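Local coordinates for F5/8 type C domain protein (Clostridium perfringens, PDB 7JRM) that probably binds carbohydrate through a CBM51 module, as part of the O-glycopeptidase ZmpB that recognises and cleaves mucin-type glycoproteins, at residues K126-S132 against D214-D220; S87-W91 against R102-A106; S163-Y169 against K201-A207; V150-R154 against T178-I183. All blocks are in the same frame, centred on the assembly; numbering follows the deposited sequence.

Contact 1: residues K126-S132 against D214-D220; sequences KGIGTHS and DHADWAD. With CA (calcium ion), chain B.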
# COMPACT_ATOMS: atom_id res chain seq x y z
N LYS A 126 9.93 30.94 -0.21
CA LYS A 126 10.68 30.86 1.03
C LYS A 126 12.15 31.17 0.78
O LYS A 126 12.69 30.89 -0.29
CB LYS A 126 10.54 29.47 1.67
CG LYS A 126 9.13 28.92 1.65
CD LYS A 126 8.24 29.64 2.65
CE LYS A 126 8.63 29.29 4.08
NZ LYS A 126 8.01 30.22 5.07
N GLY A 127 12.79 31.74 1.79
CA GLY A 127 14.20 32.04 1.72
C GLY A 127 14.53 33.27 2.55
O GLY A 127 13.70 33.77 3.30
N ILE A 128 15.77 33.73 2.40
CA ILE A 128 16.29 34.88 3.13
C ILE A 128 16.88 35.85 2.13
O ILE A 128 17.80 35.50 1.38
CB ILE A 128 17.35 34.47 4.17
CG1 ILE A 128 16.76 33.47 5.17
CG2 ILE A 128 17.90 35.69 4.88
CD1 ILE A 128 15.68 34.07 6.05
N GLY A 129 16.35 37.08 2.10
CA GLY A 129 16.87 38.12 1.25
C GLY A 129 17.76 39.06 2.05
O GLY A 129 17.32 39.67 3.02
N THR A 130 19.01 39.17 1.63
CA THR A 130 20.00 39.96 2.35
C THR A 130 20.81 40.78 1.35
O THR A 130 20.46 40.88 0.17
CB THR A 130 20.88 39.06 3.23
OG1 THR A 130 21.66 39.87 4.12
CG2 THR A 130 21.80 38.21 2.37
N HIS A 131 21.90 41.36 1.83
CA HIS A 131 22.71 42.29 1.05
C HIS A 131 24.12 42.28 1.60
O HIS A 131 24.31 42.41 2.81
CB HIS A 131 22.10 43.70 1.11
CG HIS A 131 22.64 44.64 0.07
ND1 HIS A 131 23.97 44.99 -0.00
CD2 HIS A 131 22.01 45.31 -0.92
CE1 HIS A 131 24.14 45.84 -1.00
NE2 HIS A 131 22.97 46.05 -1.58
N SER A 132 25.11 42.11 0.72
CA SER A 132 26.50 42.14 1.15
C SER A 132 26.86 43.53 1.68
O SER A 132 26.33 44.54 1.21
CB SER A 132 27.42 41.76 -0.01
OG SER A 132 27.84 42.91 -0.72
N ASP A 214 24.38 44.72 -4.40
CA ASP A 214 24.64 43.32 -4.07
C ASP A 214 23.44 42.70 -3.35
O ASP A 214 23.50 42.31 -2.19
CB ASP A 214 25.90 43.21 -3.23
CG ASP A 214 27.16 43.21 -4.07
OD1 ASP A 214 27.06 43.28 -5.32
OD2 ASP A 214 28.26 43.13 -3.49
N HIS A 215 22.32 42.62 -4.08
CA HIS A 215 21.13 41.95 -3.57
C HIS A 215 21.32 40.45 -3.71
O HIS A 215 21.44 39.93 -4.83
CB HIS A 215 19.89 42.41 -4.34
CG HIS A 215 19.54 43.85 -4.12
ND1 HIS A 215 18.28 44.35 -4.34
CD2 HIS A 215 20.29 44.90 -3.72
CE1 HIS A 215 18.26 45.64 -4.08
NE2 HIS A 215 19.47 46.00 -3.70
N ALA A 216 21.36 39.74 -2.58
CA ALA A 216 21.64 38.32 -2.56
C ALA A 216 20.53 37.58 -1.82
O ALA A 216 19.99 38.08 -0.83
CB ALA A 216 22.99 38.02 -1.90
N ASP A 217 20.21 36.38 -2.30
CA ASP A 217 19.16 35.55 -1.72
C ASP A 217 19.71 34.21 -1.29
O ASP A 217 20.48 33.57 -2.02
CB ASP A 217 18.02 35.31 -2.71
CG ASP A 217 17.36 36.59 -3.17
OD1 ASP A 217 17.29 37.55 -2.37
OD2 ASP A 217 16.89 36.62 -4.32
N TRP A 218 19.32 33.78 -0.09
CA TRP A 218 19.44 32.38 0.32
C TRP A 218 18.09 31.74 0.04
O TRP A 218 17.22 31.62 0.91
CB TRP A 218 19.84 32.27 1.79
CG TRP A 218 21.13 32.95 2.13
CD1 TRP A 218 21.30 34.25 2.52
CD2 TRP A 218 22.44 32.37 2.10
NE1 TRP A 218 22.63 34.51 2.74
CE2 TRP A 218 23.35 33.38 2.49
CE3 TRP A 218 22.93 31.11 1.78
CZ2 TRP A 218 24.72 33.15 2.57
CZ3 TRP A 218 24.30 30.88 1.86
CH2 TRP A 218 25.18 31.90 2.25
N ALA A 219 17.90 31.33 -1.21
CA ALA A 219 16.60 30.86 -1.68
C ALA A 219 16.34 29.43 -1.23
O ALA A 219 17.19 28.55 -1.40
CB ALA A 219 16.51 30.96 -3.20
N ASP A 220 15.16 29.20 -0.65
CA ASP A 220 14.74 27.89 -0.17
C ASP A 220 15.71 27.32 0.86
O ASP A 220 15.84 26.11 1.01
CB ASP A 220 14.56 26.90 -1.33
CG ASP A 220 13.39 25.96 -1.13
OD1 ASP A 220 12.24 26.44 -1.08
OD2 ASP A 220 13.62 24.74 -1.02
CA CA B . 29.90 43.36 -5.31
O HOH W 1 10.50 28.46 -2.17
O HOH W 2 21.53 48.47 -3.28
O HOH W 3 29.00 45.21 -6.57
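This is an antiparallel strand pair in the buried part of the NPCBM/NEW2 (CBM51) domain. Strand 127-131 runs beside strand 215-219, with axes 4.5 Å apart at an angle of 169°. Ile128 with Trp218 and Thr130 with Ala216 are hydrogen-bonded pairs. Their bonds include Trp218 N to Ile128 O at 2.7 Å and Thr130 N to Ala216 O at 2.9 Å. The ladder goes one step further where Asp220 N donates to Lys126 O at 3.0 Å. Gly127 sits at backbone angles that call for glycine. A CB there would also clash with Trp218 O.

Side chains alternate between the two faces. Ile128, Thr130, Ala216 and Trp218 share one face. Thr130 CG2 lies at the edge of the indole, 3.8 Å from Trp218 NE1. Trp218 packs on from there against the second sheet, edge-to-face with Phe166. His131, His215 and Asp217 lie on the other face. The two histidine rings meet rim to rim, with His131 CD2 3.3 Å from His215 CD2, and water 2 links their NE2 atoms.

At the far end Asp214 binds calcium through OD1 at 2.8 Å and OD2 at 2.5 Å. Ser132 OG also donates to Asp214 OD2 at 2.8 Å. One carboxylate thus serves both the metal and Ser132 at the end of the neighbouring strand, so the end of this strand pair is tied directly to the calcium site.

Contact 2: residues S87-W91 against R102-A106; sequences SDLNW and RKDRA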
# COMPACT_ATOMS: atom_id res chain seq x y z
N SER A 87 13.76 30.62 7.20
CA SER A 87 12.87 31.76 7.38
C SER A 87 11.73 31.46 8.34
O SER A 87 11.08 32.39 8.83
CB SER A 87 12.31 32.20 6.02
OG SER A 87 11.36 31.27 5.54
N ASP A 88 11.46 30.18 8.62
CA ASP A 88 10.51 29.79 9.65
C ASP A 88 11.13 29.72 11.03
O ASP A 88 10.46 29.32 11.98
CB ASP A 88 9.87 28.44 9.29
CG ASP A 88 8.91 28.54 8.12
OD1 ASP A 88 8.62 29.67 7.69
OD2 ASP A 88 8.46 27.48 7.63
N LEU A 89 12.40 30.08 11.16
CA LEU A 89 13.11 30.12 12.43
C LEU A 89 13.58 31.55 12.70
O LEU A 89 13.40 32.45 11.87
CB LEU A 89 14.30 29.16 12.43
CG LEU A 89 13.99 27.66 12.33
CD1 LEU A 89 15.20 26.90 11.82
CD2 LEU A 89 13.54 27.12 13.68
N ASN A 90 14.18 31.75 13.86
CA ASN A 90 14.75 33.04 14.25
C ASN A 90 16.26 32.93 14.28
O ASN A 90 16.81 32.01 14.90
CB ASN A 90 14.22 33.47 15.62
CG ASN A 90 12.75 33.83 15.60
OD1 ASN A 90 12.31 34.65 14.79
ND2 ASN A 90 11.97 33.22 16.48
N TRP A 91 16.93 33.86 13.60
CA TRP A 91 18.39 33.87 13.60
C TRP A 91 18.92 34.39 14.93
O TRP A 91 18.26 35.17 15.62
CB TRP A 91 18.93 34.71 12.45
CG TRP A 91 18.43 36.14 12.42
CD1 TRP A 91 18.69 37.12 13.33
CD2 TRP A 91 17.62 36.74 11.40
NE1 TRP A 91 18.07 38.29 12.96
CE2 TRP A 91 17.41 38.08 11.78
CE3 TRP A 91 17.04 36.28 10.22
CZ2 TRP A 91 16.65 38.97 11.02
CZ3 TRP A 91 16.28 37.15 9.46
CH2 TRP A 91 16.09 38.48 9.86
N ARG A 102 15.29 40.32 5.17
CA ARG A 102 13.87 40.04 5.05
C ARG A 102 13.63 38.54 4.95
O ARG A 102 14.37 37.82 4.27
CB ARG A 102 13.28 40.73 3.81
CG ARG A 102 13.13 42.23 3.96
CD ARG A 102 12.04 42.59 4.95
NE ARG A 102 10.73 42.10 4.53
CZ ARG A 102 9.93 42.75 3.69
NH1 ARG A 102 10.30 43.91 3.17
NH2 ARG A 102 8.75 42.23 3.36
N LYS A 103 12.60 38.07 5.65
CA LYS A 103 12.20 36.67 5.60
C LYS A 103 11.20 36.47 4.46
O LYS A 103 10.23 37.21 4.34
CB LYS A 103 11.57 36.23 6.92
CG LYS A 103 12.52 36.30 8.12
CD LYS A 103 11.88 35.67 9.35
CE LYS A 103 12.70 35.94 10.60
NZ LYS A 103 12.12 35.28 11.80
N ASP A 104 11.46 35.46 3.62
CA ASP A 104 10.61 35.06 2.51
C ASP A 104 10.46 36.14 1.44
O ASP A 104 9.65 35.99 0.52
CB ASP A 104 9.22 34.62 3.00
CG ASP A 104 9.28 33.35 3.83
OD1 ASP A 104 10.22 32.55 3.64
OD2 ASP A 104 8.39 33.14 4.68
N ARG A 105 11.22 37.23 1.54
CA ARG A 105 11.22 38.28 0.54
C ARG A 105 12.65 38.70 0.26
O ARG A 105 13.55 38.50 1.08
CB ARG A 105 10.40 39.51 0.97
CG ARG A 105 9.01 39.21 1.50
CD ARG A 105 8.09 38.69 0.41
NE ARG A 105 7.82 39.70 -0.61
CZ ARG A 105 6.76 39.67 -1.42
NH1 ARG A 105 5.88 38.68 -1.33
NH2 ARG A 105 6.59 40.63 -2.32
N ALA A 106 12.86 39.30 -0.92
CA ALA A 106 14.15 39.88 -1.23
C ALA A 106 14.37 41.14 -0.39
O ALA A 106 13.47 41.65 0.27
CB ALA A 106 14.25 40.20 -2.72
O HOH W 4 8.81 33.37 7.30
O HOH W 5 10.30 33.08 11.47
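Lys103 has the most surface covered in this contact, followed by Ser87 and Trp91. The Lys103 side chain is extended, with chi2 to chi4 all t, and lies across the loop 87-91. Its CD atom passes 3.4 Å from Ser87 O. At the tip, Lys103 NZ donates to Leu89 O at 3.1 Å and more weakly to Asn90 OD1 at 3.1 Å. Water 5 joins Lys103 NZ to Ser87 O.

Ser87 points toward the other segment. Its OG donates to Asp104 OD1 at 2.6 Å, and water 4 bridges Ser87 O to Asp104 OD2. Asp104 also forms a salt bridge with Lys126.

Trp91 approaches the aliphatic part of the lysine, with CZ3 3.9 Å from Lys103 CE. Lys103 NZ is 5.4 Å from the centroid of the six-membered ring of Trp91, so any cation-pi attraction is at most weak. The arrangement is a surface contact of a beta-sandwich, in which a lysine from the short strand 102-103 ties down the loop between strands 83-85 and 93-95.

Contact 3: residues S163-Y169 against K201-A207; sequences SVKFKVY and KLVVDVA. With CA (calcium ion), chain B.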
# COMPACT_ATOMS: atom_id res chain seq x y z
N SER A 163 27.67 41.70 -7.81
CA SER A 163 28.60 40.58 -7.67
C SER A 163 28.81 40.23 -6.20
O SER A 163 29.16 41.11 -5.40
CB SER A 163 29.94 40.90 -8.34
OG SER A 163 30.52 42.06 -7.78
N VAL A 164 28.62 38.97 -5.83
CA VAL A 164 28.78 38.51 -4.46
C VAL A 164 29.46 37.15 -4.46
O VAL A 164 29.70 36.55 -5.52
CB VAL A 164 27.44 38.43 -3.70
CG1 VAL A 164 26.82 39.80 -3.54
CG2 VAL A 164 26.48 37.49 -4.42
N LYS A 165 29.77 36.66 -3.27
CA LYS A 165 30.24 35.30 -3.06
C LYS A 165 29.58 34.76 -1.80
O LYS A 165 29.64 35.40 -0.75
CB LYS A 165 31.76 35.22 -2.94
CG LYS A 165 32.30 33.80 -2.84
CD LYS A 165 33.75 33.78 -2.39
CE LYS A 165 34.59 34.78 -3.17
NZ LYS A 165 35.57 35.48 -2.30
N PHE A 166 28.96 33.59 -1.91
CA PHE A 166 28.29 32.98 -0.78
C PHE A 166 29.23 32.01 -0.07
O PHE A 166 29.93 31.23 -0.71
CB PHE A 166 27.02 32.24 -1.23
CG PHE A 166 25.99 33.14 -1.84
CD1 PHE A 166 26.05 33.48 -3.18
CD2 PHE A 166 24.95 33.64 -1.07
CE1 PHE A 166 25.09 34.30 -3.74
CE2 PHE A 166 23.99 34.46 -1.63
CZ PHE A 166 24.07 34.79 -2.97
N LYS A 167 29.23 32.08 1.26
CA LYS A 167 30.05 31.20 2.08
C LYS A 167 29.21 30.69 3.24
O LYS A 167 28.35 31.40 3.77
CB LYS A 167 31.30 31.93 2.62
CG LYS A 167 32.17 32.55 1.53
CD LYS A 167 33.36 33.27 2.13
CE LYS A 167 33.86 34.36 1.20
NZ LYS A 167 34.94 35.18 1.83
N VAL A 168 29.47 29.44 3.63
CA VAL A 168 28.75 28.79 4.72
C VAL A 168 29.77 28.31 5.74
O VAL A 168 30.65 27.50 5.42
CB VAL A 168 27.89 27.63 4.22
CG1 VAL A 168 27.34 26.83 5.40
CG2 VAL A 168 26.75 28.14 3.36
N TYR A 169 29.66 28.82 6.97
CA TYR A 169 30.53 28.43 8.07
C TYR A 169 29.75 27.56 9.05
O TYR A 169 28.60 27.86 9.37
CB TYR A 169 31.09 29.66 8.79
CG TYR A 169 32.04 30.48 7.94
CD1 TYR A 169 33.42 30.34 8.07
CD2 TYR A 169 31.56 31.39 7.01
CE1 TYR A 169 34.29 31.09 7.30
CE2 TYR A 169 32.42 32.15 6.23
CZ TYR A 169 33.79 31.99 6.39
OH TYR A 169 34.65 32.74 5.62
N LYS A 201 26.76 29.85 9.95
CA LYS A 201 26.90 31.26 9.61
C LYS A 201 26.85 31.41 8.09
O LYS A 201 27.70 30.86 7.38
CB LYS A 201 28.21 31.82 10.16
CG LYS A 201 28.38 33.32 9.96
CD LYS A 201 29.49 33.87 10.84
CE LYS A 201 30.79 33.10 10.65
NZ LYS A 201 31.91 33.70 11.41
N LEU A 202 25.85 32.14 7.61
CA LEU A 202 25.66 32.38 6.19
C LEU A 202 26.27 33.73 5.83
O LEU A 202 25.83 34.77 6.33
CB LEU A 202 24.17 32.35 5.84
CG LEU A 202 23.40 31.11 6.32
CD1 LEU A 202 21.96 31.18 5.86
CD2 LEU A 202 24.07 29.83 5.84
N VAL A 203 27.28 33.71 4.97
CA VAL A 203 28.09 34.89 4.66
C VAL A 203 27.94 35.23 3.19
O VAL A 203 28.07 34.36 2.32
CB VAL A 203 29.57 34.67 5.03
CG1 VAL A 203 30.42 35.83 4.54
CG2 VAL A 203 29.72 34.49 6.53
N VAL A 204 27.66 36.50 2.91
CA VAL A 204 27.59 37.03 1.55
C VAL A 204 28.69 38.09 1.45
O VAL A 204 28.54 39.20 1.97
CB VAL A 204 26.22 37.62 1.22
CG1 VAL A 204 26.20 38.16 -0.20
CG2 VAL A 204 25.13 36.58 1.42
N ASP A 205 29.79 37.75 0.78
CA ASP A 205 30.89 38.69 0.62
C ASP A 205 30.65 39.60 -0.58
O ASP A 205 29.75 39.39 -1.40
CB ASP A 205 32.22 37.95 0.49
CG ASP A 205 33.36 38.67 1.17
OD1 ASP A 205 33.30 39.92 1.27
OD2 ASP A 205 34.31 38.00 1.62
N VAL A 206 31.49 40.64 -0.69
CA VAL A 206 31.23 41.72 -1.63
C VAL A 206 31.83 41.51 -3.01
O VAL A 206 31.44 42.21 -3.96
CB VAL A 206 31.73 43.06 -1.06
CG1 VAL A 206 31.04 43.36 0.26
CG2 VAL A 206 33.24 43.02 -0.88
N ALA A 207 32.77 40.57 -3.16
CA ALA A 207 33.46 40.30 -4.44
C ALA A 207 34.06 41.61 -4.93
O ALA A 207 34.76 42.29 -4.15
CB ALA A 207 32.49 39.61 -5.40
CA CA B . 29.90 43.36 -5.31
O HOH W 6 34.44 38.18 -2.10
O HOH W 3 29.00 45.21 -6.57
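Ser163 opens the segment at the calcium ion, which it binds through O at 2.4 Å and OG at 2.9 Å. Val206 O, across the pair, binds the same ion at 2.4 Å. The shared metal lets Ser163 O and Val206 O lie only 2.9 Å apart. Val164 follows, with CB 3.7 Å from Val204 CG1. At Lys165 the regular antiparallel ladder begins. Asp205 N donates to Lys165 O at 2.8 Å, while the return bond from Lys165 N to Asp205 O is weak at 3.3 Å.

Phe166 turns to the buried face, where its CD2 is 3.9 Å from Val204 CG2. Lys167 is bonded both ways to Val203: Lys167 N to Val203 O and Val203 N to Lys167 O are each 2.8 Å. On the outer face its NZ forms a salt bridge with Asp205 OD2 at 2.9 Å. Val168 returns to the buried face and meets Leu202, CG2 to CD2 at 4.0 Å. Tyr169 closes the ladder with Lys201. Its ring lies on the same face as Lys167, with CE2 3.6 Å from Val203 CG2.

Phe166, Val168, Leu202 and Val204 therefore face the opposite sheet, including Trp218. Lys165, Lys167, Tyr169, Lys201, Val203 and Asp205 point to the other face. This alternation is typical of a beta-sandwich, here with a calcium site at one end of the strand pair, completed by Asp208, Gly210, Asp214 and water 3.

Contact 4: residues V150-R154 against T178-I183; sequences VGIDR and TDVMRI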
# COMPACT_ATOMS: atom_id res chain seq x y z
N VAL A 150 21.42 29.85 -4.03
CA VAL A 150 22.03 31.16 -3.86
C VAL A 150 22.17 31.83 -5.22
O VAL A 150 22.25 31.17 -6.26
CB VAL A 150 23.41 31.07 -3.16
CG1 VAL A 150 23.24 30.61 -1.72
CG2 VAL A 150 24.34 30.15 -3.92
N GLY A 151 22.20 33.16 -5.20
CA GLY A 151 22.35 33.92 -6.43
C GLY A 151 22.02 35.37 -6.20
O GLY A 151 21.60 35.79 -5.12
N ILE A 152 22.23 36.15 -7.26
CA ILE A 152 21.90 37.57 -7.25
C ILE A 152 20.41 37.73 -7.49
O ILE A 152 19.85 37.15 -8.43
CB ILE A 152 22.72 38.33 -8.31
CG1 ILE A 152 24.22 38.28 -7.97
CG2 ILE A 152 22.25 39.77 -8.43
CD1 ILE A 152 24.64 39.31 -6.94
N ASP A 153 19.75 38.51 -6.63
CA ASP A 153 18.32 38.74 -6.79
C ASP A 153 18.04 39.46 -8.10
O ASP A 153 18.81 40.31 -8.54
CB ASP A 153 17.78 39.56 -5.61
CG ASP A 153 16.27 39.70 -5.63
OD1 ASP A 153 15.57 38.69 -5.38
OD2 ASP A 153 15.78 40.81 -5.91
N ARG A 154 16.92 39.10 -8.73
CA ARG A 154 16.60 39.61 -10.06
C ARG A 154 16.17 41.07 -10.06
O ARG A 154 16.04 41.66 -11.14
CB ARG A 154 15.49 38.76 -10.69
CG ARG A 154 15.93 37.35 -11.06
CD ARG A 154 17.30 37.35 -11.72
NE ARG A 154 17.27 37.95 -13.05
CZ ARG A 154 18.31 37.99 -13.88
NH1 ARG A 154 18.19 38.56 -15.07
NH2 ARG A 154 19.47 37.46 -13.52
N THR A 178 30.78 29.46 -3.03
CA THR A 178 30.62 29.55 -4.47
C THR A 178 31.74 30.41 -5.06
O THR A 178 32.57 30.97 -4.35
CB THR A 178 29.25 30.14 -4.82
OG1 THR A 178 29.22 31.53 -4.47
CG2 THR A 178 28.14 29.41 -4.08
N ASP A 179 31.76 30.50 -6.39
CA ASP A 179 32.60 31.47 -7.06
C ASP A 179 31.96 32.85 -6.95
O ASP A 179 30.93 33.04 -6.29
CB ASP A 179 32.82 31.08 -8.52
CG ASP A 179 33.21 29.63 -8.68
OD1 ASP A 179 34.01 29.12 -7.86
OD2 ASP A 179 32.73 28.99 -9.64
N VAL A 180 32.57 33.84 -7.60
CA VAL A 180 31.96 35.16 -7.67
C VAL A 180 30.74 35.07 -8.58
O VAL A 180 30.86 34.75 -9.77
CB VAL A 180 32.96 36.21 -8.17
CG1 VAL A 180 32.23 37.45 -8.65
CG2 VAL A 180 33.95 36.55 -7.06
N MET A 181 29.57 35.35 -8.03
CA MET A 181 28.32 35.25 -8.76
C MET A 181 27.88 36.63 -9.23
O MET A 181 27.86 37.58 -8.44
CB MET A 181 27.23 34.61 -7.89
CG MET A 181 27.32 33.10 -7.82
SD MET A 181 25.93 32.35 -6.95
CE MET A 181 24.80 32.09 -8.31
N ARG A 182 27.54 36.74 -10.51
CA ARG A 182 27.14 37.99 -11.12
C ARG A 182 25.66 37.93 -11.49
O ARG A 182 24.95 36.98 -11.16
CB ARG A 182 28.04 38.29 -12.32
CG ARG A 182 29.51 37.99 -12.06
CD ARG A 182 30.42 38.62 -13.09
NE ARG A 182 31.80 38.69 -12.63
CZ ARG A 182 32.30 39.69 -11.91
NH1 ARG A 182 31.53 40.72 -11.58
NH2 ARG A 182 33.57 39.67 -11.52
N ILE A 183 25.20 38.97 -12.20
CA ILE A 183 23.77 39.07 -12.53
C ILE A 183 23.34 37.89 -13.39
O ILE A 183 22.29 37.27 -13.14
CB ILE A 183 23.48 40.41 -13.22
CG1 ILE A 183 23.58 41.56 -12.21
CG2 ILE A 183 22.11 40.40 -13.87
CD1 ILE A 183 23.55 42.93 -12.84
O HOH W 7 23.54 35.25 -9.65
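Met181 carries much of this contact. With chi1 m, chi2 t and chi3 p, its side chain reaches toward strand 150-152. Its CE methyl rests 3.4 Å from Val150 O and 3.6 Å from Gly151 CA. Val150, also m, places CG2 4.1 Å from Met181 SD and 3.9 Å from Thr178 CG2. Ile152 has both chi angles in m and lies along the backbone of the other segment, with CG1 3.5 Å from Arg182 O. Its CG2 is 4.4 Å from Ile183 CG1.

Arg154 starts away from the other segment, but three successive m angles fold it back. Its NH2 arrives 2.9 Å from Ile183 O. A backbone link is made through water 7, which accepts from Ile152 N at 2.9 Å and donates to Arg182 O at 2.7 Å.

The segments belong to different sheets, and Phe166 packs against both Val150 and Met181. In this protein water 7 joins the layers beside the edge strand 173-182. Apolar side chains from two facing sheets, here Val150, Ile152 and Met181, are what a beta-sandwich core is made of.

In the fold
All four contacts lie in the NPCBM/NEW2 domain. Contacts 1 and 3 are strand pairs in the two facing sheets, with centres about 10 Å apart. Trp218 CZ2 packs 3.4 Å from Leu202 CB between them. They share the calcium ion and water 3, and Asp214 OD1 lies 3.0 Å from Ser163 N. Contact 4 spans both sheets: His215 O is 2.9 Å from Asp153 N, and Val164 O is 2.8 Å from Met181 N. Its Ile152 side chain is about 7 Å from the calcium. Contact 2 adjoins the Lys126 end of contact 1, where Lys126 NZ forms a salt bridge with Asp88 OD1 at 2.7 Å. Its centre is about 17 Å from that of contact 3.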